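Local coordinates for predicted component of a thermophile-specific DNA repair system, contains a RAMP domain (Methanopyrus kandleri, PDB 4N0L), which binds RNA as the zinc-containing Csm3 (RAMP) protein of a type III-A CRISPR antiviral system, and probably holds the crRNA in its effector complex, at residues G289-E300 / E312-R323. Residues are numbered along the deposited sequence; the frame is centred on the assembly and turned at random.
Sequences GEGFPEEEDKDE and EAERYEIVIRAR
Strand 290-292 pairs antiparallel with 314-316 in a two-stranded sheet laid against edge strand 318-321 of the main sheet, and a salt-bridge network ties helix 295-300 to Arg-321 at the end of that strand and Arg-323 just after it. Glu-290 with Tyr-316 and Phe-292 with Glu-314 are hydrogen-bonded pairs. The extended Glu-290 side chain runs on to the edge strand, where its OE2 takes the N-H of Val-319 at 2.9 Å, from above the carboxylate plane. Phe-292 CB lies against Val-319 CG2 (4.0 Å); chi1 of -173° swings the ring away from the backbone N, bringing its edge at CD1 to Arg-321 NH1 (3.9 Å). Its side chain also packs on Ala-274 and Cys-276 of strand 268-278. Arg-321 presents NE and NH1 to Asp-297 OD1 (2.6 Å) and OD2 (3.1 Å), nearly coplanar with the carboxylate, both on syn lone pairs. The anti lone pair of Asp-297 OD2 accepts Glu-294 N, at the N-cap, at 2.7 Å. Arg-323 NH1 also bridges to Asp-297 OD1 (3.1 Å), and its guanidinium is sandwiched between the stacked Glu-296 carboxylate and Arg-321 CD. Far from the zinc site, this is a two-stranded antiparallel sheet packed beside strands 318-321 and 268-278 of the RRM-like sheet.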
# COMPACT_ATOMS: atom_id res chain seq x y z
N GLY A 289 10.35 -8.26 24.96
CA GLY A 289 10.69 -7.77 23.64
C GLY A 289 11.46 -8.69 22.72
O GLY A 289 12.42 -9.35 23.13
N GLU A 290 11.03 -8.74 21.47
CA GLU A 290 11.81 -9.37 20.42
C GLU A 290 12.40 -8.24 19.58
O GLU A 290 11.66 -7.38 19.11
CB GLU A 290 10.96 -10.32 19.57
CG GLU A 290 10.06 -11.25 20.36
CD GLU A 290 9.60 -12.45 19.56
OE1 GLU A 290 9.01 -13.37 20.15
OE2 GLU A 290 9.83 -12.46 18.33
N GLY A 291 13.71 -8.24 19.41
CA GLY A 291 14.35 -7.18 18.65
C GLY A 291 14.55 -7.52 17.19
O GLY A 291 14.70 -8.69 16.82
N PHE A 292 14.53 -6.49 16.35
CA PHE A 292 14.79 -6.64 14.92
C PHE A 292 15.16 -5.30 14.30
O PHE A 292 14.53 -4.29 14.58
CB PHE A 292 13.56 -7.23 14.21
CG PHE A 292 13.81 -7.58 12.77
CD1 PHE A 292 14.38 -8.80 12.43
CD2 PHE A 292 13.49 -6.69 11.76
CE1 PHE A 292 14.62 -9.13 11.10
CE2 PHE A 292 13.73 -7.01 10.43
CZ PHE A 292 14.29 -8.23 10.11
N PRO A 293 16.20 -5.30 13.44
CA PRO A 293 17.03 -6.48 13.18
C PRO A 293 18.17 -6.62 14.17
O PRO A 293 18.85 -5.63 14.48
CB PRO A 293 17.56 -6.21 11.77
CG PRO A 293 17.68 -4.73 11.72
CD PRO A 293 16.53 -4.19 12.54
N GLU A 294 18.38 -7.83 14.69
CA GLU A 294 19.53 -8.10 15.54
C GLU A 294 20.73 -8.47 14.68
O GLU A 294 20.61 -8.62 13.47
CB GLU A 294 19.20 -9.20 16.55
CG GLU A 294 18.26 -8.73 17.65
CD GLU A 294 17.66 -9.88 18.44
OE1 GLU A 294 17.83 -11.04 18.04
OE2 GLU A 294 17.00 -9.60 19.47
N GLU A 295 21.90 -8.61 15.32
CA GLU A 295 23.13 -8.94 14.60
C GLU A 295 22.96 -10.22 13.79
O GLU A 295 23.44 -10.32 12.66
CB GLU A 295 24.30 -9.08 15.57
CG GLU A 295 25.65 -9.15 14.87
CD GLU A 295 26.81 -9.30 15.84
OE1 GLU A 295 26.58 -9.69 17.00
OE2 GLU A 295 27.96 -9.02 15.43
N GLU A 296 22.29 -11.21 14.38
CA GLU A 296 22.02 -12.47 13.71
C GLU A 296 21.24 -12.25 12.41
O GLU A 296 21.55 -12.87 11.39
CB GLU A 296 21.26 -13.42 14.63
CG GLU A 296 20.93 -14.76 14.00
CD GLU A 296 20.33 -15.74 14.99
OE1 GLU A 296 19.79 -16.77 14.54
OE2 GLU A 296 20.42 -15.50 16.21
N ASP A 297 20.24 -11.37 12.45
CA ASP A 297 19.43 -11.06 11.28
C ASP A 297 20.27 -10.46 10.16
O ASP A 297 20.03 -10.73 8.98
CB ASP A 297 18.30 -10.09 11.63
CG ASP A 297 17.33 -10.66 12.65
OD1 ASP A 297 16.68 -11.68 12.36
OD2 ASP A 297 17.20 -10.06 13.73
N LYS A 298 21.25 -9.64 10.53
CA LYS A 298 22.11 -8.96 9.56
C LYS A 298 23.05 -9.95 8.87
O LYS A 298 23.24 -9.88 7.65
CB LYS A 298 22.92 -7.86 10.25
CG LYS A 298 22.05 -6.79 10.89
CD LYS A 298 22.88 -5.74 11.62
CE LYS A 298 21.98 -4.81 12.42
NZ LYS A 298 22.75 -3.72 13.08
N ASP A 299 23.63 -10.86 9.64
CA ASP A 299 24.48 -11.91 9.08
C ASP A 299 23.68 -12.83 8.16
O ASP A 299 24.16 -13.24 7.11
CB ASP A 299 25.14 -12.73 10.20
CG ASP A 299 26.15 -11.93 11.00
OD1 ASP A 299 26.56 -10.84 10.54
OD2 ASP A 299 26.55 -12.39 12.08
N GLU A 300 22.46 -13.16 8.58
CA GLU A 300 21.57 -14.01 7.79
C GLU A 300 21.11 -13.35 6.49
O GLU A 300 20.86 -14.04 5.51
CB GLU A 300 20.34 -14.41 8.62
CG GLU A 300 20.63 -15.37 9.77
CD GLU A 300 20.99 -16.77 9.30
OE1 GLU A 300 20.76 -17.08 8.11
OE2 GLU A 300 21.50 -17.56 10.11
N GLU A 312 19.55 -0.07 13.50
CA GLU A 312 19.70 -0.48 14.87
C GLU A 312 18.44 -1.27 15.21
O GLU A 312 17.40 -1.08 14.60
CB GLU A 312 19.83 0.76 15.76
CG GLU A 312 20.92 0.67 16.81
CD GLU A 312 22.29 0.35 16.25
OE1 GLU A 312 23.06 1.29 15.98
OE2 GLU A 312 22.61 -0.84 16.10
N ALA A 313 18.54 -2.19 16.15
CA ALA A 313 17.41 -3.04 16.46
C ALA A 313 16.29 -2.29 17.17
O ALA A 313 16.53 -1.40 17.96
CB ALA A 313 17.85 -4.24 17.28
N GLU A 314 15.06 -2.66 16.86
CA GLU A 314 13.91 -2.09 17.55
C GLU A 314 13.14 -3.15 18.30
O GLU A 314 13.14 -4.33 17.93
CB GLU A 314 12.94 -1.38 16.60
CG GLU A 314 12.89 0.15 16.72
CD GLU A 314 13.76 0.87 15.73
OE1 GLU A 314 13.53 0.72 14.52
OE2 GLU A 314 14.64 1.64 16.17
N ARG A 315 12.48 -2.70 19.36
CA ARG A 315 11.74 -3.58 20.23
C ARG A 315 10.31 -3.79 19.75
O ARG A 315 9.57 -2.85 19.50
CB ARG A 315 11.74 -3.02 21.65
CG ARG A 315 13.02 -3.26 22.44
CD ARG A 315 13.12 -2.34 23.65
NE ARG A 315 14.07 -2.86 24.62
CZ ARG A 315 14.84 -2.13 25.42
NH1 ARG A 315 14.83 -0.80 25.36
NH2 ARG A 315 15.65 -2.75 26.28
N TYR A 316 9.95 -5.06 19.62
CA TYR A 316 8.59 -5.44 19.26
C TYR A 316 8.06 -6.48 20.23
O TYR A 316 8.81 -7.01 21.06
CB TYR A 316 8.54 -5.96 17.83
CG TYR A 316 9.06 -4.99 16.80
CD1 TYR A 316 8.23 -4.00 16.28
CD2 TYR A 316 10.37 -5.06 16.34
CE1 TYR A 316 8.70 -3.10 15.33
CE2 TYR A 316 10.84 -4.17 15.40
CZ TYR A 316 10.01 -3.19 14.90
OH TYR A 316 10.48 -2.31 13.96
N GLU A 317 6.77 -6.79 20.12
CA GLU A 317 6.19 -7.84 20.94
C GLU A 317 6.51 -9.19 20.32
O GLU A 317 6.98 -10.10 21.00
CB GLU A 317 4.68 -7.66 21.06
CG GLU A 317 3.99 -8.72 21.90
CD GLU A 317 2.51 -8.46 22.06
OE1 GLU A 317 1.80 -9.34 22.60
OE2 GLU A 317 2.04 -7.37 21.65
N ILE A 318 6.24 -9.32 19.03
CA ILE A 318 6.51 -10.54 18.29
C ILE A 318 7.08 -10.22 16.92
O ILE A 318 6.55 -9.37 16.20
CB ILE A 318 5.23 -11.40 18.14
CG1 ILE A 318 4.84 -12.01 19.49
CG2 ILE A 318 5.43 -12.49 17.11
CD1 ILE A 318 3.57 -12.83 19.44
N VAL A 319 8.17 -10.88 16.57
CA VAL A 319 8.80 -10.70 15.26
C VAL A 319 8.67 -11.97 14.43
O VAL A 319 9.17 -13.03 14.82
CB VAL A 319 10.29 -10.33 15.39
CG1 VAL A 319 10.97 -10.37 14.03
CG2 VAL A 319 10.44 -8.96 16.04
N ILE A 320 7.98 -11.88 13.30
CA ILE A 320 7.86 -13.00 12.38
C ILE A 320 8.87 -12.86 11.25
O ILE A 320 8.72 -12.00 10.38
CB ILE A 320 6.45 -13.12 11.77
CG1 ILE A 320 5.38 -13.07 12.87
CG2 ILE A 320 6.33 -14.39 10.94
CD1 ILE A 320 5.49 -14.19 13.87
N ARG A 321 9.89 -13.71 11.25
CA ARG A 321 10.94 -13.65 10.25
C ARG A 321 10.65 -14.60 9.10
O ARG A 321 9.99 -15.62 9.29
CB ARG A 321 12.30 -13.99 10.86
CG ARG A 321 12.78 -13.02 11.92
CD ARG A 321 13.94 -13.60 12.72
NE ARG A 321 14.60 -12.58 13.53
CZ ARG A 321 14.22 -12.24 14.75
NH1 ARG A 321 14.87 -11.30 15.42
NH2 ARG A 321 13.18 -12.85 15.32
N ALA A 322 11.12 -14.24 7.91
CA ALA A 322 11.07 -15.15 6.77
C ALA A 322 11.80 -16.43 7.14
O ALA A 322 11.41 -17.53 6.76
CB ALA A 322 11.68 -14.51 5.54
N ARG A 323 12.89 -16.25 7.88
CA ARG A 323 13.73 -17.33 8.37
C ARG A 323 12.97 -18.31 9.28
O ARG A 323 13.30 -19.49 9.35
CB ARG A 323 14.93 -16.72 9.11
CG ARG A 323 15.64 -17.59 10.13
CD ARG A 323 16.78 -16.81 10.77
NE ARG A 323 16.56 -16.55 12.19
CZ ARG A 323 17.04 -15.49 12.84
NH1 ARG A 323 17.76 -14.58 12.18
NH2 ARG A 323 16.80 -15.33 14.13
O HOH W 1 12.91 -2.51 12.73